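Local coordinates for phosphate-binding protein (Xanthomonas axonopodis pv. citri, PDB 5UB3), which probably acts as a periplasmic binding protein of the phosphonate-binding type that senses a small anionic ligand and signals to a partner diguanylate cyclase, at residues H114-N120 and A156-G162; A168-K173 and V195-F200. All coordinates share one frame; numbering follows the deposited sequence.

Contact 1. Residues H114-N120 and A156-G162; sequences HTLALQN and AGYLMVG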
# COMPACT_ATOMS: atom_id res chain seq x y z
N HIS A 114 -6.26 -18.55 -16.62
CA HIS A 114 -5.76 -17.29 -17.12
C HIS A 114 -4.71 -16.71 -16.21
O HIS A 114 -4.48 -17.21 -15.11
CB HIS A 114 -6.91 -16.32 -17.30
CG HIS A 114 -7.79 -16.68 -18.44
ND1 HIS A 114 -9.00 -17.30 -18.27
CD2 HIS A 114 -7.58 -16.62 -19.78
CE1 HIS A 114 -9.52 -17.57 -19.45
NE2 HIS A 114 -8.68 -17.16 -20.38
N THR A 115 -4.08 -15.64 -16.65
CA THR A 115 -2.98 -15.06 -15.95
C THR A 115 -3.37 -13.68 -15.39
O THR A 115 -4.16 -12.94 -15.95
CB THR A 115 -1.73 -14.99 -16.87
OG1 THR A 115 -2.05 -14.18 -17.98
CG2 THR A 115 -1.35 -16.32 -17.36
N LEU A 116 -2.79 -13.38 -14.26
CA LEU A 116 -3.04 -12.15 -13.55
C LEU A 116 -1.72 -11.42 -13.30
O LEU A 116 -0.82 -12.01 -12.79
CB LEU A 116 -3.64 -12.53 -12.22
CG LEU A 116 -3.85 -11.45 -11.17
CD1 LEU A 116 -4.92 -10.45 -11.56
CD2 LEU A 116 -4.28 -12.14 -9.90
N ALA A 117 -1.68 -10.12 -13.59
CA ALA A 117 -0.58 -9.24 -13.31
C ALA A 117 -0.75 -8.63 -11.94
O ALA A 117 -1.72 -7.93 -11.71
CB ALA A 117 -0.55 -8.09 -14.35
N LEU A 118 0.22 -8.87 -11.08
CA LEU A 118 0.28 -8.26 -9.77
C LEU A 118 1.52 -7.43 -9.64
O LEU A 118 2.40 -7.44 -10.49
CB LEU A 118 0.30 -9.36 -8.75
CG LEU A 118 -0.97 -10.21 -8.83
CD1 LEU A 118 -0.95 -11.28 -7.74
CD2 LEU A 118 -2.18 -9.34 -8.64
N GLN A 119 1.62 -6.71 -8.54
CA GLN A 119 2.68 -5.78 -8.40
C GLN A 119 3.95 -6.28 -7.72
O GLN A 119 4.94 -6.56 -8.40
CB GLN A 119 2.14 -4.53 -7.78
CG GLN A 119 1.35 -3.76 -8.81
CD GLN A 119 0.54 -2.65 -8.21
OE1 GLN A 119 1.06 -1.78 -7.47
NE2 GLN A 119 -0.75 -2.65 -8.51
N ASN A 120 3.99 -6.26 -6.41
CA ASN A 120 5.08 -6.84 -5.64
C ASN A 120 4.42 -7.24 -4.34
O ASN A 120 3.30 -6.81 -4.10
CB ASN A 120 6.21 -5.85 -5.31
CG ASN A 120 5.70 -4.60 -4.62
OD1 ASN A 120 5.12 -4.61 -3.51
ND2 ASN A 120 5.86 -3.49 -5.31
N ALA A 156 -5.63 -20.31 -11.97
CA ALA A 156 -5.00 -19.12 -12.48
C ALA A 156 -3.50 -19.19 -12.17
O ALA A 156 -2.97 -20.12 -11.49
CB ALA A 156 -5.60 -17.91 -11.84
N GLY A 157 -2.80 -18.19 -12.69
CA GLY A 157 -1.43 -17.96 -12.37
C GLY A 157 -1.16 -16.47 -12.36
O GLY A 157 -1.86 -15.69 -13.07
N TYR A 158 -0.18 -16.07 -11.59
CA TYR A 158 0.15 -14.66 -11.51
C TYR A 158 1.55 -14.39 -11.90
O TYR A 158 2.44 -15.25 -11.72
CB TYR A 158 -0.16 -14.04 -10.16
CG TYR A 158 0.72 -14.44 -9.04
CD1 TYR A 158 0.51 -15.60 -8.38
CD2 TYR A 158 1.77 -13.62 -8.63
CE1 TYR A 158 1.33 -15.97 -7.34
CE2 TYR A 158 2.56 -13.97 -7.58
CZ TYR A 158 2.33 -15.14 -6.94
OH TYR A 158 3.09 -15.55 -5.89
N LEU A 159 1.74 -13.21 -12.46
CA LEU A 159 3.04 -12.69 -12.79
C LEU A 159 3.25 -11.34 -12.09
O LEU A 159 2.43 -10.43 -12.22
CB LEU A 159 3.11 -12.47 -14.28
CG LEU A 159 3.12 -13.76 -15.06
CD1 LEU A 159 2.66 -13.53 -16.47
CD2 LEU A 159 4.54 -14.30 -15.02
N MET A 160 4.39 -11.22 -11.43
CA MET A 160 4.78 -9.95 -10.81
C MET A 160 5.43 -9.10 -11.88
O MET A 160 6.47 -9.47 -12.38
CB MET A 160 5.75 -10.16 -9.68
CG MET A 160 5.25 -11.16 -8.66
SD MET A 160 3.86 -10.52 -7.73
CE MET A 160 4.74 -10.39 -6.16
N VAL A 161 4.84 -7.95 -12.15
CA VAL A 161 5.36 -7.00 -13.13
C VAL A 161 5.91 -5.69 -12.50
O VAL A 161 6.35 -4.78 -13.20
CB VAL A 161 4.31 -6.74 -14.21
CG1 VAL A 161 3.82 -8.04 -14.83
CG2 VAL A 161 3.12 -5.96 -13.67
N GLY A 162 5.87 -5.59 -11.17
CA GLY A 162 6.38 -4.43 -10.42
C GLY A 162 5.41 -3.25 -10.37
O GLY A 162 4.61 -3.08 -9.42
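Strands 115-118 and 156-160 run parallel, their short axes 4.5 Å apart at closest approach and inclined by 30°, with Leu116 paired to Tyr158 and Leu118 to Met160. As in any parallel pair, one residue bonds to the two that flank its partner: Leu116 gives its N-H to Gly157 O and accepts from Leu159 N. Leu118 does the same with Leu159 O and Val161 N, the last bond being nearly straight (171° at the hydrogen, Leu118 O to Val161 N 3.0 Å). CA-H groups of Thr115, Tyr158 and Ala117 add weaker contacts to the same carbonyls. Past the strands, a weak bond from Gly162 N to Gln119 O holds the two exits together.

Leu116, Leu118, Tyr158 and Met160 share one face of the sheet. Leu118 lies across Tyr158 at about a right angle. The CD1 methyl of Leu118 sits 3.7 Å from Tyr158 CD2 and also touches Tyr158 CB. Met160 bends back at chi2 and chi3. This bend sets Met160 SD 3.9 Å from Leu118 CB and brings the CE methyl to the backbone just past the strand, 3.6 Å from Asn120 CA. Helix 124-136 packs on this face through Tyr127, Pro130, Met131 and Leu134.

Ala117 and Leu159 occupy the other face. Ala117 CB meets the CG2 methyl of Val161 at 4.3 Å, and Val167 of helix 164-172 touches both Ala117 and Val161. Gln119 lays CB and CG against Gly162 O, with CB 3.3 Å away. On its far side, strand 115-118 pairs in parallel with strand 178-182. Parallel strands with helices on both faces are typical of an alpha/beta lobe of a periplasmic binding protein.

Contact 2. Residues A168-K173 and V195-F200; sequences AAFVHK and VFKRDF
His172 forms an aromatic cluster with Phe196 and Phe200, which joins the end of helix 164-172 to the short helix 194-197 and the turn after it. Phe98 of strand 92-100 touches Val171 and meets the Phe200 ring. The tight part is the offset stack of His172 on Phe196, centroids 4.5 Å apart and planes at 23°. Phe196 CD1 lies over the imidazole face, 3.2 Å from His172 ND1. His172 CB in turn sits over the face of Phe196. With CG opposite the backbone N (chi1 -169°), the imidazole turns one face to Phe196 and its edge to Phe200 and Asp199. The edge points toward the Phe200 face, planes at 76°. The CZ of Phe200 reaches the helix backbone, 3.4 Å from Ala168 O. Ala168, Ala169 and Val171 fill in beside the two phenylalanines.

The looser side is at exposed Lys173. Its chain bends at chi4, and Lys173 NZ comes obliquely to the Phe196 ring, 3.9 Å from Phe196 CZ.

A type I turn from Lys197 to Phe200 presents Asp199, whose carboxylate is nearly coplanar with the imidazole. Asp199 OD2 accepts the N-H of His172 NE2 through its anti lone pair, NE2 to OD2 2.8 Å, almost straight.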
# COMPACT_ATOMS: atom_id res chain seq x y z
N ALA A 168 -1.12 -2.37 -16.02
CA ALA A 168 -2.01 -1.88 -17.05
C ALA A 168 -1.41 -2.23 -18.43
O ALA A 168 -2.07 -2.79 -19.28
CB ALA A 168 -2.20 -0.39 -16.89
N ALA A 169 -0.12 -1.98 -18.60
CA ALA A 169 0.55 -2.22 -19.89
C ALA A 169 0.58 -3.66 -20.35
O ALA A 169 0.34 -3.94 -21.52
CB ALA A 169 1.95 -1.65 -19.86
N PHE A 170 0.86 -4.59 -19.43
CA PHE A 170 0.89 -6.02 -19.80
C PHE A 170 -0.45 -6.54 -20.19
O PHE A 170 -0.55 -7.37 -21.05
CB PHE A 170 1.42 -6.93 -18.65
CG PHE A 170 2.91 -7.01 -18.60
CD1 PHE A 170 3.65 -5.93 -18.20
CD2 PHE A 170 3.55 -8.17 -18.91
CE1 PHE A 170 5.02 -6.00 -18.15
CE2 PHE A 170 4.93 -8.26 -18.85
CZ PHE A 170 5.66 -7.18 -18.47
N VAL A 171 -1.49 -6.08 -19.52
CA VAL A 171 -2.85 -6.50 -19.88
C VAL A 171 -3.23 -5.84 -21.20
O VAL A 171 -3.87 -6.48 -22.07
CB VAL A 171 -3.89 -6.21 -18.79
CG1 VAL A 171 -5.26 -6.73 -19.19
CG2 VAL A 171 -3.46 -6.89 -17.54
N HIS A 172 -2.79 -4.59 -21.39
CA HIS A 172 -3.21 -3.92 -22.59
C HIS A 172 -2.61 -4.59 -23.80
O HIS A 172 -3.28 -4.70 -24.83
CB HIS A 172 -2.88 -2.46 -22.60
CG HIS A 172 -3.57 -1.76 -23.72
ND1 HIS A 172 -2.90 -1.32 -24.84
CD2 HIS A 172 -4.88 -1.51 -23.95
CE1 HIS A 172 -3.76 -0.78 -25.68
NE2 HIS A 172 -4.96 -0.90 -25.17
N LYS A 173 -1.36 -5.07 -23.63
CA LYS A 173 -0.59 -5.58 -24.72
C LYS A 173 -0.79 -7.06 -24.93
O LYS A 173 -0.03 -7.64 -25.71
CB LYS A 173 0.89 -5.19 -24.56
CG LYS A 173 1.06 -3.68 -24.60
CD LYS A 173 2.49 -3.27 -24.38
CE LYS A 173 2.63 -1.83 -23.86
NZ LYS A 173 2.20 -0.93 -24.95
N VAL A 195 -5.28 5.88 -22.99
CA VAL A 195 -5.11 5.02 -24.18
C VAL A 195 -5.29 3.53 -23.84
O VAL A 195 -5.81 2.80 -24.64
CB VAL A 195 -3.75 5.27 -24.90
CG1 VAL A 195 -2.55 4.94 -24.03
CG2 VAL A 195 -3.65 4.48 -26.19
N PHE A 196 -4.85 3.08 -22.65
CA PHE A 196 -5.09 1.71 -22.21
C PHE A 196 -6.45 1.51 -21.61
O PHE A 196 -7.09 0.52 -21.92
CB PHE A 196 -4.03 1.15 -21.20
CG PHE A 196 -2.60 1.18 -21.68
CD1 PHE A 196 -2.27 1.24 -23.04
CD2 PHE A 196 -1.57 1.10 -20.75
CE1 PHE A 196 -0.94 1.29 -23.43
CE2 PHE A 196 -0.24 1.14 -21.13
CZ PHE A 196 0.08 1.23 -22.47
N LYS A 197 -6.85 2.42 -20.73
CA LYS A 197 -8.09 2.31 -19.98
C LYS A 197 -9.33 2.09 -20.84
O LYS A 197 -10.22 1.34 -20.48
CB LYS A 197 -8.29 3.59 -19.15
CG LYS A 197 -9.49 3.55 -18.22
CD LYS A 197 -9.63 4.87 -17.49
CE LYS A 197 -10.62 4.66 -16.39
NZ LYS A 197 -11.04 5.92 -15.76
N ARG A 198 -9.38 2.79 -21.96
CA ARG A 198 -10.53 2.69 -22.86
C ARG A 198 -10.70 1.28 -23.42
O ARG A 198 -11.80 0.92 -23.79
CB ARG A 198 -10.43 3.70 -24.00
CG ARG A 198 -9.34 3.38 -25.00
CD ARG A 198 -9.01 4.61 -25.80
NE ARG A 198 -8.19 4.34 -26.97
CZ ARG A 198 -7.59 5.27 -27.71
NH1 ARG A 198 -7.70 6.56 -27.39
NH2 ARG A 198 -6.85 4.94 -28.74
N ASP A 199 -9.62 0.49 -23.46
CA ASP A 199 -9.73 -0.90 -23.91
C ASP A 199 -10.03 -1.93 -22.84
O ASP A 199 -10.07 -3.13 -23.12
CB ASP A 199 -8.50 -1.26 -24.71
CG ASP A 199 -8.42 -0.50 -26.07
OD1 ASP A 199 -9.44 -0.23 -26.70
OD2 ASP A 199 -7.32 -0.18 -26.47
N PHE A 200 -10.27 -1.46 -21.61
CA PHE A 200 -10.48 -2.31 -20.46
C PHE A 200 -11.89 -2.30 -19.89
O PHE A 200 -12.60 -1.32 -19.95
CB PHE A 200 -9.55 -1.86 -19.30
CG PHE A 200 -8.09 -2.05 -19.55
CD1 PHE A 200 -7.62 -3.04 -20.40
CD2 PHE A 200 -7.19 -1.29 -18.89
CE1 PHE A 200 -6.25 -3.21 -20.58
CE2 PHE A 200 -5.79 -1.43 -19.08
CZ PHE A 200 -5.34 -2.41 -19.91

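In the fold
Contact 1 is the more buried of the two, with 8 of its 14 touching residues buried, and joins neighbouring strands mainly by backbone hydrogen bonds. Contact 2 lies further out, its centre about 22 Å from the chain centre against about 17 Å for contact 1. It joins a helix end to a short helix and turn, and side chains do the work: stacked rings and one histidine-carboxylate hydrogen bond. The contacts are connected through the chain, because strand 156-160 leads into helix 164-172. They also touch directly, with Val161 CG1 packed 4.0 Å from Phe170 CD1. Helix 164-172 therefore serves both, covering a face of the strands and offering its end to contact 2.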